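Local coordinates for ribose-phosphate pyrophosphokinase (Thermus thermophilus, PDB 7PN0), which probably transfers the pyrophosphoryl group of ATP to ribose 5-phosphate, making the nucleotide precursor 5-phosphoribosyl 1-diphosphate (PRPP), at residues A[163-169]-A[185-190]; A[190-194]-A[228-234]; A[240-244]-A[264-268]. One frame throughout, in Å; residues are numbered along the deposited sequence.

Interaction 1: residues A[163-169]-A[185-190]; sequences AVVVAPD and LPLAFI
Strands 163-167 and 187-190 run parallel, axes 4.6 Å apart at closest and crossing at -38°, in register Val165 with Leu187, Val166 with Ala188 and Ala167 with Phe189 (CA-CA 4.6 to 4.9 Å). Helix 173-183 links them as a beta-alpha-beta unit and covers the face carrying Val165, Ala167 and Leu187. Leu185 points toward the partner strand and sets CD2 3.8 Å from Ala163 CB. Pro186 opens the pairing: its O accepts Val165 N at 3.1 Å, and its CG lies 3.9 Å from Val164 CG2. Leu187 (chi1 t, chi2 p) brings CD1 to 4.0 Å from Val165 CG1. Ala188 bonds through both N and O: N donates to Val165 O at 2.7 Å, O accepts from Ala167 N at 3.0 Å. Phe189 (chi1 t) sets CD2 4.0 Å from Ala167 CB, with Ala167 O over one ring face and Asp169 C at the edge, and meets Phe189 of the second subunit edge-to-face. Ile190 N closes the pattern on Ala167 O at 3.0 Å; its CG2 packs 3.5 Å from Val166 CG1, on the face covered by helix 225-236. Four backbone hydrogen bonds fix the register; apolar side chains, aliphatic but for Phe189, pack on both faces.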
loop_
_atom_site.group_PDB
_atom_site.type_symbol
_atom_site.label_atom_id
_atom_site.label_comp_id
_atom_site.label_asym_id
_atom_site.label_seq_id
_atom_site.Cartn_x
_atom_site.Cartn_y
_atom_site.Cartn_z
ATOM N N ALA A 163 36.099 -41.409 -1.140
ATOM C CA ALA A 163 34.836 -40.743 -1.540
ATOM C C ALA A 163 35.132 -39.606 -2.523
ATOM O O ALA A 163 36.241 -39.009 -2.467
ATOM C CB ALA A 163 34.120 -40.239 -0.316
ATOM N N VAL A 164 34.154 -39.302 -3.375
ATOM C CA VAL A 164 34.194 -38.114 -4.269
ATOM C C VAL A 164 32.777 -37.532 -4.348
ATOM O O VAL A 164 31.816 -38.288 -4.412
ATOM C CB VAL A 164 34.721 -38.532 -5.650
ATOM C CG1 VAL A 164 33.868 -39.623 -6.258
ATOM C CG2 VAL A 164 34.860 -37.349 -6.598
ATOM N N VAL A 165 32.659 -36.217 -4.342
ATOM C CA VAL A 165 31.359 -35.544 -4.569
ATOM C C VAL A 165 31.189 -35.333 -6.086
ATOM O O VAL A 165 32.103 -34.794 -6.739
ATOM C CB VAL A 165 31.272 -34.238 -3.749
ATOM C CG1 VAL A 165 29.950 -33.522 -3.962
ATOM C CG2 VAL A 165 31.488 -34.501 -2.269
ATOM N N VAL A 166 30.055 -35.723 -6.641
ATOM C CA VAL A 166 29.814 -35.630 -8.098
ATOM C C VAL A 166 28.639 -34.684 -8.318
ATOM O O VAL A 166 27.571 -34.933 -7.727
ATOM C CB VAL A 166 29.519 -37.012 -8.696
ATOM C CG1 VAL A 166 29.268 -36.914 -10.191
ATOM C CG2 VAL A 166 30.627 -38.003 -8.352
ATOM N N ALA A 167 28.815 -33.686 -9.178
ATOM C CA ALA A 167 27.678 -32.925 -9.749
ATOM C C ALA A 167 27.269 -33.567 -11.067
ATOM O O ALA A 167 28.110 -33.726 -11.945
ATOM C CB ALA A 167 28.072 -31.495 -9.947
ATOM N N PRO A 168 26.006 -33.998 -11.230
ATOM C CA PRO A 168 25.518 -34.501 -12.514
ATOM C C PRO A 168 24.844 -33.477 -13.445
ATOM O O PRO A 168 24.207 -33.882 -14.383
ATOM C CB PRO A 168 24.465 -35.499 -12.024
ATOM C CG PRO A 168 23.820 -34.766 -10.880
ATOM C CD PRO A 168 24.985 -34.111 -10.175
ATOM N N ASP A 169 24.891 -32.200 -13.088
ATOM C CA ASP A 169 24.260 -31.084 -13.849
ATOM C C ASP A 169 25.007 -29.819 -13.490
ATOM O O ASP A 169 25.359 -29.700 -12.312
ATOM C CB ASP A 169 22.789 -30.886 -13.491
ATOM C CG ASP A 169 21.805 -31.693 -14.314
ATOM O OD1 ASP A 169 21.758 -31.475 -15.550
ATOM O OD2 ASP A 169 21.058 -32.511 -13.712
ATOM N N LEU A 185 36.902 -33.513 0.221
ATOM C CA LEU A 185 36.791 -34.509 -0.862
ATOM C C LEU A 185 37.043 -33.799 -2.182
ATOM O O LEU A 185 36.780 -32.593 -2.324
ATOM C CB LEU A 185 35.382 -35.099 -0.853
ATOM C CG LEU A 185 35.131 -36.455 -0.184
ATOM C CD1 LEU A 185 36.161 -36.835 0.860
ATOM C CD2 LEU A 185 33.728 -36.507 0.388
ATOM N N PRO A 186 37.506 -34.559 -3.193
ATOM C CA PRO A 186 37.567 -34.069 -4.555
ATOM C C PRO A 186 36.142 -33.890 -5.084
ATOM O O PRO A 186 35.235 -34.518 -4.575
ATOM C CB PRO A 186 38.312 -35.176 -5.329
ATOM C CG PRO A 186 38.081 -36.439 -4.510
ATOM C CD PRO A 186 37.951 -35.961 -3.073
ATOM N N LEU A 187 35.998 -33.033 -6.090
ATOM C CA LEU A 187 34.719 -32.729 -6.779
ATOM C C LEU A 187 34.835 -33.229 -8.207
ATOM O O LEU A 187 35.851 -32.948 -8.826
ATOM C CB LEU A 187 34.455 -31.225 -6.716
ATOM C CG LEU A 187 33.150 -30.739 -7.329
ATOM C CD1 LEU A 187 31.948 -31.326 -6.623
ATOM C CD2 LEU A 187 33.088 -29.216 -7.300
ATOM N N ALA A 188 33.874 -34.010 -8.681
ATOM C CA ALA A 188 33.858 -34.501 -10.072
ATOM C C ALA A 188 32.584 -33.994 -10.726
ATOM O O ALA A 188 31.663 -33.612 -9.991
ATOM C CB ALA A 188 33.940 -36.002 -10.105
ATOM N N PHE A 189 32.538 -34.031 -12.053
ATOM C CA PHE A 189 31.347 -33.680 -12.853
ATOM C C PHE A 189 31.074 -34.830 -13.812
ATOM O O PHE A 189 32.018 -35.282 -14.509
ATOM C CB PHE A 189 31.554 -32.338 -13.570
ATOM C CG PHE A 189 30.323 -31.884 -14.311
ATOM C CD1 PHE A 189 30.047 -32.329 -15.588
ATOM C CD2 PHE A 189 29.396 -31.076 -13.682
ATOM C CE1 PHE A 189 28.865 -31.970 -16.226
ATOM C CE2 PHE A 189 28.226 -30.703 -14.328
ATOM C CZ PHE A 189 27.953 -31.166 -15.592
ATOM N N ILE A 190 29.820 -35.235 -13.943
ATOM C CA ILE A 190 29.459 -36.286 -14.928
ATOM C C ILE A 190 28.406 -35.707 -15.879
ATOM O O ILE A 190 27.285 -35.371 -15.459
ATOM C CB ILE A 190 29.097 -37.615 -14.224
ATOM C CG1 ILE A 190 29.013 -38.779 -15.222
ATOM C CG2 ILE A 190 27.828 -37.494 -13.376
ATOM C CD1 ILE A 190 29.062 -40.184 -14.574
#

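Interaction 2: residues A[190-194]-A[228-234]; sequences IDKER and VEAVEAL
Helix 228-234 lies across strand 190-194 with the axes 9.1 Å apart at closest and their N-to-C directions at 113°, so that the helix crosses the strand rather than running along it. The nearest CA pairs are Lys192 with Ala233 at 6.5 Å and Arg194 with Glu229 at 7.4 Å. Strand alternation turns Ile190 and Lys192 toward the helix and Asp191 and Glu193 away from it; on the helix, Glu229 and Ala233, one turn apart, point to the strand, and Ala233 N bonds to Glu229 O at 2.9 Å. Apolar packing fills the end near Ile190. With chi1 and chi2 both t, this residue extends CD1 to 3.7 Å from Ala233 CB and 4.2 Å from Leu234 CD2, and Lys192 CB sits 3.8 Å from Ala233 CB. The small alanine allows this close approach. Electrostatic contacts take over toward Arg194. Glu229 (chi1 m, chi2 t) holds a base with each carboxylate oxygen. Lys192 (chi1 p, chi2 near 98°, chi3 and chi4 t) carries NZ to 2.6 Å from Glu229 OE1, a short salt bridge; Arg194 NE meets Glu229 OE2 at 3.2 Å, a salt bridge whose hydrogen bond is weak and bent (134°). The Arg194 guanidinium also presents its edge to Val228, NH2 to CG1 3.6 Å. Ile190 continues inward onto Val166 of the neighbouring strand, as does Leu234. The salt-bridge network is a feature of this contact; a helix packed across a sheet is typical of an alpha/beta domain, consistent with the PRTase-like family.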
loop_
_atom_site.group_PDB
_atom_site.type_symbol
_atom_site.label_atom_id
_atom_site.label_comp_id
_atom_site.label_asym_id
_atom_site.label_seq_id
_atom_site.Cartn_x
_atom_site.Cartn_y
_atom_site.Cartn_z
ATOM N N ILE A 190 29.820 -35.235 -13.943
ATOM C CA ILE A 190 29.459 -36.286 -14.928
ATOM C C ILE A 190 28.406 -35.707 -15.879
ATOM O O ILE A 190 27.285 -35.371 -15.459
ATOM C CB ILE A 190 29.097 -37.615 -14.224
ATOM C CG1 ILE A 190 29.013 -38.779 -15.222
ATOM C CG2 ILE A 190 27.828 -37.494 -13.376
ATOM C CD1 ILE A 190 29.062 -40.184 -14.574
ATOM N N ASP A 191 28.837 -35.437 -17.111
ATOM C CA ASP A 191 27.957 -34.984 -18.216
ATOM C C ASP A 191 27.322 -36.257 -18.774
ATOM O O ASP A 191 28.077 -37.104 -19.307
ATOM C CB ASP A 191 28.751 -34.162 -19.242
ATOM C CG ASP A 191 27.930 -33.671 -20.425
ATOM O OD1 ASP A 191 26.769 -33.256 -20.225
ATOM O OD2 ASP A 191 28.451 -33.717 -21.539
ATOM N N LYS A 192 26.013 -36.410 -18.595
ATOM C CA LYS A 192 25.225 -37.565 -19.085
ATOM C C LYS A 192 24.007 -37.076 -19.881
ATOM O O LYS A 192 23.699 -35.867 -19.812
ATOM C CB LYS A 192 24.831 -38.458 -17.910
ATOM C CG LYS A 192 24.469 -37.729 -16.623
ATOM C CD LYS A 192 22.981 -37.555 -16.432
ATOM C CE LYS A 192 22.661 -36.350 -15.579
ATOM N NZ LYS A 192 21.222 -36.270 -15.273
ATOM N N GLU A 193 23.390 -37.987 -20.645
ATOM C CA GLU A 193 22.221 -37.731 -21.536
ATOM C C GLU A 193 21.238 -38.896 -21.400
ATOM O O GLU A 193 21.682 -40.056 -21.575
ATOM C CB GLU A 193 22.617 -37.650 -23.018
ATOM C CG GLU A 193 23.630 -36.566 -23.354
ATOM C CD GLU A 193 23.087 -35.186 -23.708
ATOM O OE1 GLU A 193 21.854 -35.049 -23.871
ATOM O OE2 GLU A 193 23.912 -34.245 -23.840
ATOM N N ARG A 194 19.962 -38.616 -21.115
ATOM C CA ARG A 194 18.892 -39.639 -21.256
ATOM C C ARG A 194 18.585 -39.729 -22.756
ATOM O O ARG A 194 18.040 -38.740 -23.295
ATOM C CB ARG A 194 17.657 -39.330 -20.399
ATOM C CG ARG A 194 16.675 -40.493 -20.321
ATOM C CD ARG A 194 15.669 -40.425 -19.184
ATOM N NE ARG A 194 16.161 -40.818 -17.857
ATOM C CZ ARG A 194 16.498 -42.062 -17.484
ATOM N NH1 ARG A 194 16.441 -43.067 -18.346
ATOM N NH2 ARG A 194 16.901 -42.298 -16.245
ATOM N N VAL A 228 18.239 -40.887 -10.150
ATOM C CA VAL A 228 18.312 -42.166 -10.923
ATOM C C VAL A 228 19.323 -42.038 -12.067
ATOM O O VAL A 228 20.207 -42.936 -12.188
ATOM C CB VAL A 228 16.902 -42.555 -11.427
ATOM C CG1 VAL A 228 16.910 -43.290 -12.766
ATOM C CG2 VAL A 228 16.172 -43.372 -10.373
ATOM N N GLU A 229 19.223 -40.974 -12.869
ATOM C CA GLU A 229 20.096 -40.753 -14.049
ATOM C C GLU A 229 21.540 -40.649 -13.576
ATOM O O GLU A 229 22.427 -41.227 -14.210
ATOM C CB GLU A 229 19.772 -39.435 -14.762
ATOM C CG GLU A 229 18.579 -39.462 -15.684
ATOM C CD GLU A 229 18.495 -38.247 -16.607
ATOM O OE1 GLU A 229 19.531 -37.584 -16.807
ATOM O OE2 GLU A 229 17.400 -37.951 -17.108
ATOM N N ALA A 230 21.785 -39.861 -12.524
ATOM C CA ALA A 230 23.150 -39.624 -12.020
ATOM C C ALA A 230 23.728 -40.960 -11.534
ATOM O O ALA A 230 24.898 -41.258 -11.843
ATOM C CB ALA A 230 23.124 -38.584 -10.942
ATOM N N VAL A 231 22.948 -41.714 -10.767
ATOM C CA VAL A 231 23.429 -43.000 -10.179
ATOM C C VAL A 231 23.759 -43.953 -11.333
ATOM O O VAL A 231 24.829 -44.599 -11.263
ATOM C CB VAL A 231 22.407 -43.615 -9.208
ATOM C CG1 VAL A 231 22.846 -45.008 -8.757
ATOM C CG2 VAL A 231 22.191 -42.719 -8.002
ATOM N N GLU A 232 22.867 -44.067 -12.326
ATOM C CA GLU A 232 23.083 -44.984 -13.484
ATOM C C GLU A 232 24.356 -44.559 -14.217
ATOM O O GLU A 232 25.202 -45.429 -14.488
ATOM C CB GLU A 232 21.886 -44.981 -14.440
ATOM C CG GLU A 232 20.695 -45.802 -13.977
ATOM C CD GLU A 232 19.679 -46.028 -15.089
ATOM O OE1 GLU A 232 19.940 -45.615 -16.245
ATOM O OE2 GLU A 232 18.630 -46.606 -14.806
ATOM N N ALA A 233 24.504 -43.261 -14.519
ATOM C CA ALA A 233 25.700 -42.699 -15.187
ATOM C C ALA A 233 26.958 -43.067 -14.393
ATOM O O ALA A 233 27.969 -43.414 -15.019
ATOM C CB ALA A 233 25.603 -41.204 -15.328
ATOM N N LEU A 234 26.901 -42.946 -13.064
ATOM C CA LEU A 234 28.072 -43.112 -12.166
ATOM C C LEU A 234 28.458 -44.594 -12.109
ATOM O O LEU A 234 29.668 -44.891 -12.112
ATOM C CB LEU A 234 27.728 -42.568 -10.774
ATOM C CG LEU A 234 28.019 -41.081 -10.584
ATOM C CD1 LEU A 234 27.309 -40.529 -9.336
ATOM C CD2 LEU A 234 29.526 -40.829 -10.495
#

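Interaction 3: residues A[240-244]-A[264-268]; sequences KEVYA and VKEVA
This is a parallel beta pairing between two neighbouring strands of the mixed sheet in a PRTase-like alpha/beta domain, strand 241-246 lying beside strand 266-270 with helix 255-261 in the connection. The axes of 241-244 and 266-268 approach to 5.1 Å at 18°. Three backbone hydrogen bonds join 240-244 to 264-268: Lys265 N to Val242 O at 2.9 Å, Ala244 N to Glu266 O at 3.1 Å, and Ala268 N to Ala244 O at 3.0 Å. Ala244 pairs with Val267 (CA-CA 4.8 Å), and the CA of Val267 adds a CA-H...O contact to Ala244 O at 3.3 Å. On the face of Ala244 and Val267, the Ala244 CB lies 4.2 Å from Val264 CG2 and 4.4 Å from Val267 CG2; Leu227 of helix 225-236 covers Ala244 and Val267 there. The face of Tyr243 and Glu266 turns instead to helix 147-157. Glu266 carries its carboxylate to salt bridges with Arg157 and Arg282 and a hydrogen bond with Tyr153, a charged cluster inside a buried contact. The Glu241 carboxylate is hydrogen-bonded to the side chain of Thr213 on strand 213-218. Tyr243 (chi1 m, chi2 78°) lays its ring beside 264-268, CD2 3.9 Å from Glu266 CB, and receives a CH-pi contact over its face: Lys265 CB stands 3.8 Å from the ring centroid, 16° off the normal.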
loop_
_atom_site.group_PDB
_atom_site.type_symbol
_atom_site.label_atom_id
_atom_site.label_comp_id
_atom_site.label_asym_id
_atom_site.label_seq_id
_atom_site.Cartn_x
_atom_site.Cartn_y
_atom_site.Cartn_z
ATOM N N LYS A 240 32.231 -47.379 -7.428
ATOM C CA LYS A 240 31.930 -48.515 -6.519
ATOM C C LYS A 240 30.440 -48.487 -6.175
ATOM O O LYS A 240 29.755 -49.527 -6.254
ATOM C CB LYS A 240 32.785 -48.395 -5.259
ATOM C CG LYS A 240 32.552 -49.477 -4.212
ATOM C CD LYS A 240 33.640 -49.474 -3.177
ATOM C CE LYS A 240 33.432 -50.491 -2.078
ATOM N NZ LYS A 240 34.177 -50.072 -0.865
ATOM N N GLU A 241 29.932 -47.300 -5.824
ATOM C CA GLU A 241 28.622 -47.167 -5.166
ATOM C C GLU A 241 28.286 -45.675 -5.056
ATOM O O GLU A 241 29.224 -44.859 -5.153
ATOM C CB GLU A 241 28.675 -47.748 -3.754
ATOM C CG GLU A 241 29.665 -47.011 -2.850
ATOM C CD GLU A 241 29.893 -47.715 -1.535
ATOM O OE1 GLU A 241 29.228 -48.749 -1.349
ATOM O OE2 GLU A 241 30.717 -47.238 -0.715
ATOM N N VAL A 242 27.006 -45.374 -4.812
ATOM C CA VAL A 242 26.464 -43.980 -4.812
ATOM C C VAL A 242 25.576 -43.809 -3.576
ATOM O O VAL A 242 24.729 -44.656 -3.347
ATOM C CB VAL A 242 25.701 -43.618 -6.102
ATOM C CG1 VAL A 242 25.444 -42.119 -6.130
ATOM C CG2 VAL A 242 26.451 -44.021 -7.365
ATOM N N TYR A 243 25.849 -42.769 -2.788
ATOM C CA TYR A 243 25.000 -42.273 -1.681
ATOM C C TYR A 243 24.448 -40.923 -2.106
ATOM O O TYR A 243 25.230 -40.151 -2.654
ATOM C CB TYR A 243 25.798 -42.098 -0.395
ATOM C CG TYR A 243 26.126 -43.411 0.264
ATOM C CD1 TYR A 243 27.148 -44.225 -0.211
ATOM C CD2 TYR A 243 25.410 -43.836 1.372
ATOM C CE1 TYR A 243 27.422 -45.453 0.388
ATOM C CE2 TYR A 243 25.710 -45.031 2.009
ATOM C CZ TYR A 243 26.708 -45.844 1.505
ATOM O OH TYR A 243 26.960 -47.023 2.138
ATOM N N ALA A 244 23.160 -40.688 -1.906
ATOM C CA ALA A 244 22.501 -39.439 -2.349
ATOM C C ALA A 244 21.906 -38.766 -1.127
ATOM O O ALA A 244 21.432 -39.487 -0.226
ATOM C CB ALA A 244 21.438 -39.728 -3.336
ATOM N N VAL A 264 21.435 -47.231 -6.051
ATOM C CA VAL A 264 21.827 -46.238 -5.004
ATOM C C VAL A 264 21.805 -46.926 -3.632
ATOM O O VAL A 264 20.829 -47.605 -3.321
ATOM C CB VAL A 264 20.934 -44.979 -5.039
ATOM C CG1 VAL A 264 19.496 -45.276 -4.660
ATOM C CG2 VAL A 264 21.523 -43.858 -4.210
ATOM N N LYS A 265 22.836 -46.737 -2.819
ATOM C CA LYS A 265 22.933 -47.442 -1.530
ATOM C C LYS A 265 21.896 -46.902 -0.571
ATOM O O LYS A 265 21.348 -47.667 0.235
ATOM C CB LYS A 265 24.305 -47.262 -0.885
ATOM C CG LYS A 265 25.365 -48.177 -1.475
ATOM C CD LYS A 265 24.986 -49.642 -1.326
ATOM C CE LYS A 265 26.105 -50.585 -1.706
ATOM N NZ LYS A 265 25.787 -51.953 -1.246
ATOM N N GLU A 266 21.774 -45.580 -0.542
ATOM C CA GLU A 266 20.924 -44.938 0.467
ATOM C C GLU A 266 20.576 -43.548 -0.032
ATOM O O GLU A 266 21.407 -42.946 -0.755
ATOM C CB GLU A 266 21.676 -44.867 1.783
ATOM C CG GLU A 266 20.820 -44.511 2.954
ATOM C CD GLU A 266 21.524 -44.839 4.263
ATOM O OE1 GLU A 266 22.157 -43.967 4.819
ATOM O OE2 GLU A 266 21.443 -45.995 4.685
ATOM N N VAL A 267 19.426 -43.065 0.402
ATOM C CA VAL A 267 18.948 -41.702 0.049
ATOM C C VAL A 267 18.501 -41.053 1.352
ATOM O O VAL A 267 17.575 -41.587 1.997
ATOM C CB VAL A 267 17.825 -41.765 -0.991
ATOM C CG1 VAL A 267 17.367 -40.359 -1.379
ATOM C CG2 VAL A 267 18.270 -42.561 -2.221
ATOM N N ALA A 268 19.161 -39.968 1.714
ATOM C CA ALA A 268 18.886 -39.219 2.952
ATOM C C ALA A 268 18.263 -37.879 2.563
ATOM O O ALA A 268 18.725 -37.265 1.583
ATOM C CB ALA A 268 20.151 -39.031 3.741
#

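Overall arrangement
All three contacts belong to one mixed sheet and its helices, following in series along the chain. Their centres lie 12 to 13 Å apart. Interaction 1 and interaction 2 share Ile190 and strand 187-194; they touch where Pro168 meets Ala230 and Lys192, and Val166 meets Leu234. Interaction 3 is separated from interaction 1 by about 7 Å between nearest atoms, with strand 213-218 between their strands, but helix 225-236 bridges the gap: its Val231 and Leu234 pack on Val242. This helix therefore ties both parts of the sheet into one hydrophobic core. The side chain of Asp169, just past strand 163-167, is about 8 Å from a bound ADP, so this end of interaction 1 lies near the nucleotide.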